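Local coordinates for DNA repair and recombination protein RadB (Thermococcus kodakarensis, PDB 2CVH) that probably binds DNA and takes part in DNA repair and homologous recombination, as a RecA-family protein thought to have only very weak ATPase activity, at residues 33-37 against 151-155; 189-194 against 205-211. All blocks are in the same frame, centred on the assembly; numbering follows the deposited sequence.

Contact 1 (33-37 against 151-155); sequences KTTLA and VINQV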
loop_
_atom_site.group_PDB
_atom_site.type_symbol
_atom_site.label_atom_id
_atom_site.label_comp_id
_atom_site.label_asym_id
_atom_site.label_seq_id
_atom_site.Cartn_x
_atom_site.Cartn_y
_atom_site.Cartn_z
ATOM N N LYS A 33 -5.697 5.390 -0.071
ATOM C CA LYS A 33 -4.663 4.354 -0.032
ATOM C C LYS A 33 -3.245 4.910 -0.222
ATOM O O LYS A 33 -2.341 4.606 0.567
ATOM C CB LYS A 33 -4.979 3.216 -0.989
ATOM C CG LYS A 33 -5.174 3.587 -2.412
ATOM C CD LYS A 33 -5.711 2.385 -3.178
ATOM C CE LYS A 33 -5.528 2.553 -4.671
ATOM N NZ LYS A 33 -6.399 3.575 -5.289
ATOM N N THR A 34 -3.074 5.780 -1.214
ATOM C CA THR A 34 -1.792 6.431 -1.463
ATOM C C THR A 34 -1.400 7.372 -0.296
ATOM O O THR A 34 -0.253 7.370 0.181
ATOM C CB THR A 34 -1.850 7.216 -2.780
ATOM O OG1 THR A 34 -2.285 6.327 -3.828
ATOM C CG2 THR A 34 -0.456 7.793 -3.125
ATOM N N THR A 35 -2.361 8.137 0.204
ATOM C CA THR A 35 -2.057 9.023 1.314
ATOM C C THR A 35 -1.630 8.196 2.514
ATOM O O THR A 35 -0.730 8.586 3.247
ATOM C CB THR A 35 -3.265 9.948 1.677
ATOM O OG1 THR A 35 -3.713 10.613 0.494
ATOM C CG2 THR A 35 -2.864 11.022 2.707
ATOM N N LEU A 36 -2.260 7.040 2.706
ATOM C CA LEU A 36 -1.926 6.167 3.831
ATOM C C LEU A 36 -0.467 5.714 3.655
ATOM O O LEU A 36 0.332 5.737 4.602
ATOM C CB LEU A 36 -2.845 4.941 3.838
ATOM C CG LEU A 36 -3.282 4.284 5.153
ATOM C CD1 LEU A 36 -3.526 2.795 4.884
ATOM C CD2 LEU A 36 -2.272 4.469 6.281
ATOM N N ALA A 37 -0.138 5.298 2.439
ATOM C CA ALA A 37 1.214 4.855 2.118
ATOM C C ALA A 37 2.219 5.972 2.412
ATOM O O ALA A 37 3.212 5.746 3.126
ATOM C CB ALA A 37 1.290 4.447 0.644
ATOM N N VAL A 151 1.024 -3.214 -0.668
ATOM C CA VAL A 151 0.667 -3.439 -2.053
ATOM C C VAL A 151 -0.666 -2.703 -2.281
ATOM O O VAL A 151 -1.703 -3.059 -1.723
ATOM C CB VAL A 151 0.513 -4.959 -2.336
ATOM C CG1 VAL A 151 -0.028 -5.164 -3.705
ATOM C CG2 VAL A 151 1.860 -5.659 -2.211
ATOM N N ILE A 152 -0.612 -1.632 -3.048
ATOM C CA ILE A 152 -1.783 -0.837 -3.323
ATOM C C ILE A 152 -2.424 -1.282 -4.628
ATOM O O ILE A 152 -1.731 -1.566 -5.588
ATOM C CB ILE A 152 -1.402 0.660 -3.339
ATOM C CG1 ILE A 152 -1.170 1.139 -1.909
ATOM C CG2 ILE A 152 -2.458 1.503 -4.054
ATOM C CD1 ILE A 152 -0.513 2.515 -1.821
ATOM N N ASN A 153 -3.748 -1.423 -4.632
ATOM C CA ASN A 153 -4.466 -1.824 -5.837
ATOM C C ASN A 153 -5.816 -1.118 -5.833
ATOM O O ASN A 153 -6.241 -0.588 -4.809
ATOM C CB ASN A 153 -4.728 -3.340 -5.831
ATOM C CG ASN A 153 -3.482 -4.156 -5.553
ATOM O OD1 ASN A 153 -2.692 -4.419 -6.454
ATOM N ND2 ASN A 153 -3.298 -4.557 -4.298
ATOM N N GLN A 154 -6.502 -1.132 -6.967
ATOM C CA GLN A 154 -7.835 -0.547 -7.053
ATOM C C GLN A 154 -8.872 -1.624 -6.658
ATOM O O GLN A 154 -8.652 -2.831 -6.840
ATOM C CB GLN A 154 -8.115 -0.049 -8.468
ATOM C CG GLN A 154 -7.182 1.049 -8.938
ATOM C CD GLN A 154 -7.255 2.285 -8.067
ATOM O OE1 GLN A 154 -6.231 2.803 -7.626
ATOM N NE2 GLN A 154 -8.465 2.777 -7.827
ATOM N N VAL A 155 -10.008 -1.176 -6.139
ATOM C CA VAL A 155 -11.089 -2.067 -5.698
ATOM C C VAL A 155 -11.890 -2.757 -6.838
ATOM O O VAL A 155 -11.676 -2.468 -8.017
ATOM C CB VAL A 155 -12.073 -1.259 -4.788
ATOM C CG1 VAL A 155 -12.823 -0.201 -5.617
ATOM C CG2 VAL A 155 -13.035 -2.186 -4.044
#
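The end of the Walker A P-loop and the first turn of its helix lie here over a central strand of the RecA-type ATPase core. Helix 33-37 runs nearly antiparallel to strand 151-153, at 162° with 9.5 Å between the axes, and the backbones come nearest at Lys33 and Ile152 (CA-CA 6.8 Å). Lys33, predicted with Thr34 to bind ATP, reaches out over the strand with chi1 p and chi2 and chi3 t, an extended chain. Its CE packs 3.3 Å from CG2 of Ile152 and 3.2 Å from the carbonyl O of Asn153. Its ammonium bonds to the carbonyl of Gly27 and makes a cation-pi contact with Tyr29, so the P-loop itself holds the lysine. Thr34 turns sideways to the strand, with its CA 4.1 Å from CD1 of Ile152 and its side chain against Asp112 of strand 106-112. Ala37, a turn after Lys33 and tied to it by a hydrogen bond from Ala37 N to Lys33 O of 3.0 Å, sets CB 3.6 Å from CD1 of Ile152, so the CD1 end of Ile152 sits against the first helical turn, with Val110 of strand 106-112 beside it. Beyond the strand end, Gln154 starts away from the helix, but two m rotamers bring its amide back, and Lys33 NZ also donates to Gln154 OE1 in a very short hydrogen bond of 2.5 Å.

Contact 2 (189-194 against 205-211); sequences GLRVAV and LMAYFRI
Phe209, with chi1 near +60°, folds its ring under the facing strand: CB of Arg191 lies over the ring, 3.5 Å from its centroid, in a CH-pi contact, and CE1 of Phe209 is 4.1 Å from CB of Ala193. Arg191, Ala193, Ala207 and Phe209 share this face. On the other, CG2 of Val192 (chi1 p) sits 3.9 Å from the centroid of the Tyr208 ring, over its face, and 3.7 Å from CB of Met206; CG2 of Val194 is 4.0 Å from CE of Met206. The extended strands form an antiparallel beta hairpin, axes 4.6 Å apart at 155°, part of the antiparallel extension of the RecA-type sheet. Val192-Tyr208 is a non-hydrogen-bonded pair (CA-CA 4.3 Å), as are Leu190-Arg210 and Val194-Met206. Arg191-Phe209 and Ala193-Ala207 are hydrogen-bonded pairs: Arg191 N to Phe209 O 2.9 Å, Phe209 N to Arg191 O 3.0 Å, Ala193 N to Ala207 O 2.8 Å, Ala207 N to Ala193 O 3.1 Å. Gly189, at phi 77°, accepts Ile211 N at its O (2.8 Å). At the polar edge, Arg191 (chi1 and chi2 m) curls back so that NH1 bonds Leu190 O at 2.7 Å, while NH2 reaches the Ala30 carbonyl; with Ile211 against Gly32, this brings the hairpin to the predicted ATP-binding loop. Arg210 NE bonds the Asp218 carbonyl. Strand 178-184 flanks the first strand and 215-218 the second, while helix 7-12 packs on Ala193 and Ala207.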
loop_
_atom_site.group_PDB
_atom_site.type_symbol
_atom_site.label_atom_id
_atom_site.label_comp_id
_atom_site.label_asym_id
_atom_site.label_seq_id
_atom_site.Cartn_x
_atom_site.Cartn_y
_atom_site.Cartn_z
ATOM N N GLY A 189 -13.833 14.015 2.179
ATOM C CA GLY A 189 -12.697 13.485 2.933
ATOM C C GLY A 189 -12.946 12.337 3.915
ATOM O O GLY A 189 -11.986 11.771 4.462
ATOM N N LEU A 190 -14.215 11.982 4.126
ATOM C CA LEU A 190 -14.613 10.921 5.066
ATOM C C LEU A 190 -14.388 9.524 4.476
ATOM O O LEU A 190 -14.824 9.222 3.356
ATOM C CB LEU A 190 -16.085 11.066 5.462
ATOM C CG LEU A 190 -16.473 11.174 6.938
ATOM C CD1 LEU A 190 -17.872 10.665 7.076
ATOM C CD2 LEU A 190 -15.575 10.381 7.867
ATOM N N ARG A 191 -13.757 8.664 5.264
ATOM C CA ARG A 191 -13.429 7.321 4.807
ATOM C C ARG A 191 -13.519 6.293 5.931
ATOM O O ARG A 191 -13.540 6.635 7.118
ATOM C CB ARG A 191 -11.980 7.313 4.296
ATOM C CG ARG A 191 -11.641 8.311 3.200
ATOM C CD ARG A 191 -12.269 7.925 1.891
ATOM N NE ARG A 191 -11.903 8.876 0.842
ATOM C CZ ARG A 191 -12.641 9.924 0.463
ATOM N NH1 ARG A 191 -13.825 10.180 1.039
ATOM N NH2 ARG A 191 -12.174 10.735 -0.485
ATOM N N VAL A 192 -13.521 5.025 5.547
ATOM C CA VAL A 192 -13.525 3.949 6.531
ATOM C C VAL A 192 -12.668 2.818 5.962
ATOM O O VAL A 192 -12.684 2.562 4.756
ATOM C CB VAL A 192 -14.976 3.440 6.847
ATOM C CG1 VAL A 192 -15.614 2.841 5.584
ATOM C CG2 VAL A 192 -14.973 2.426 8.055
ATOM N N ALA A 193 -11.844 2.216 6.804
ATOM C CA ALA A 193 -11.035 1.089 6.358
ATOM C C ALA A 193 -11.641 -0.194 6.987
ATOM O O ALA A 193 -12.086 -0.186 8.130
ATOM C CB ALA A 193 -9.572 1.266 6.810
ATOM N N VAL A 194 -11.700 -1.271 6.223
ATOM C CA VAL A 194 -12.204 -2.515 6.755
ATOM C C VAL A 194 -11.079 -3.536 6.660
ATOM O O VAL A 194 -10.464 -3.700 5.599
ATOM C CB VAL A 194 -13.431 -3.015 5.969
ATOM C CG1 VAL A 194 -13.945 -4.329 6.570
ATOM C CG2 VAL A 194 -14.538 -1.967 5.992
ATOM N N LEU A 205 -13.509 -5.836 11.270
ATOM C CA LEU A 205 -13.496 -4.583 12.027
ATOM C C LEU A 205 -13.161 -3.369 11.125
ATOM O O LEU A 205 -12.628 -3.532 10.028
ATOM C CB LEU A 205 -12.576 -4.674 13.244
ATOM C CG LEU A 205 -13.175 -5.139 14.576
ATOM C CD1 LEU A 205 -14.021 -6.390 14.382
ATOM C CD2 LEU A 205 -12.063 -5.399 15.589
ATOM N N MET A 206 -13.497 -2.166 11.598
ATOM C CA MET A 206 -13.336 -0.925 10.836
ATOM C C MET A 206 -12.690 0.188 11.626
ATOM O O MET A 206 -12.740 0.194 12.845
ATOM C CB MET A 206 -14.703 -0.362 10.448
ATOM C CG MET A 206 -15.645 -1.362 9.861
ATOM S SD MET A 206 -17.331 -0.765 9.955
ATOM C CE MET A 206 -17.745 -1.178 8.320
ATOM N N ALA A 207 -12.230 1.204 10.893
ATOM C CA ALA A 207 -11.598 2.390 11.465
ATOM C C ALA A 207 -11.993 3.538 10.553
ATOM O O ALA A 207 -11.849 3.459 9.328
ATOM C CB ALA A 207 -10.076 2.243 11.480
ATOM N N TYR A 208 -12.566 4.575 11.145
ATOM C CA TYR A 208 -12.972 5.759 10.394
ATOM C C TYR A 208 -11.794 6.755 10.375
ATOM O O TYR A 208 -11.027 6.861 11.352
ATOM C CB TYR A 208 -14.193 6.412 11.068
ATOM C CG TYR A 208 -15.446 5.576 10.945
ATOM C CD1 TYR A 208 -16.151 5.523 9.740
ATOM C CD2 TYR A 208 -15.881 4.772 12.010
ATOM C CE1 TYR A 208 -17.258 4.675 9.592
ATOM C CE2 TYR A 208 -16.993 3.921 11.872
ATOM C CZ TYR A 208 -17.669 3.879 10.663
ATOM O OH TYR A 208 -18.746 3.037 10.503
ATOM N N PHE A 209 -11.621 7.459 9.268
ATOM C CA PHE A 209 -10.558 8.444 9.204
ATOM C C PHE A 209 -10.969 9.505 8.191
ATOM O O PHE A 209 -11.989 9.348 7.517
ATOM C CB PHE A 209 -9.209 7.761 8.841
ATOM C CG PHE A 209 -9.161 7.162 7.438
ATOM C CD1 PHE A 209 -9.629 5.863 7.192
ATOM C CD2 PHE A 209 -8.594 7.874 6.379
ATOM C CE1 PHE A 209 -9.527 5.296 5.923
ATOM C CE2 PHE A 209 -8.490 7.305 5.102
ATOM C CZ PHE A 209 -8.959 6.012 4.880
ATOM N N ARG A 210 -10.207 10.593 8.106
ATOM C CA ARG A 210 -10.495 11.641 7.121
ATOM C C ARG A 210 -9.221 12.096 6.417
ATOM O O ARG A 210 -8.143 12.072 6.984
ATOM C CB ARG A 210 -11.229 12.847 7.754
ATOM C CG ARG A 210 -10.533 13.420 8.934
ATOM C CD ARG A 210 -11.328 14.501 9.626
ATOM N NE ARG A 210 -10.762 14.769 10.951
ATOM C CZ ARG A 210 -10.021 15.832 11.263
ATOM N NH1 ARG A 210 -9.739 16.753 10.349
ATOM N NH2 ARG A 210 -9.588 15.989 12.505
ATOM N N ILE A 211 -9.347 12.390 5.137
ATOM C CA ILE A 211 -8.241 12.873 4.343
ATOM C C ILE A 211 -8.251 14.379 4.509
ATOM O O ILE A 211 -9.247 15.028 4.173
ATOM C CB ILE A 211 -8.414 12.526 2.852
ATOM C CG1 ILE A 211 -8.411 10.978 2.693
ATOM C CG2 ILE A 211 -7.310 13.243 2.016
ATOM C CD1 ILE A 211 -8.637 10.462 1.274
#

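In the fold
From the N terminus, the chain forms strand 22-26 and passes through the P-loop into helix 33-44, where contact 1 opens. It closes 114 residues later at strand 149-153, which pairs with both 22-26 and 106-112, so the long excursion returns to the parallel core of the sheet. Contact 2 follows in series, neither nested nor crossed: the ten residues between its segments, three of them still in strand 190-197, turn the chain back in a local hairpin on the antiparallel side of the same sheet, beyond strand 178-184. The two centres are 13 Å apart, with nearest atoms about 5 Å apart. The P-loop region bridges them: Lys33 belongs to contact 1, while Ile211 of contact 2 touches Gly32.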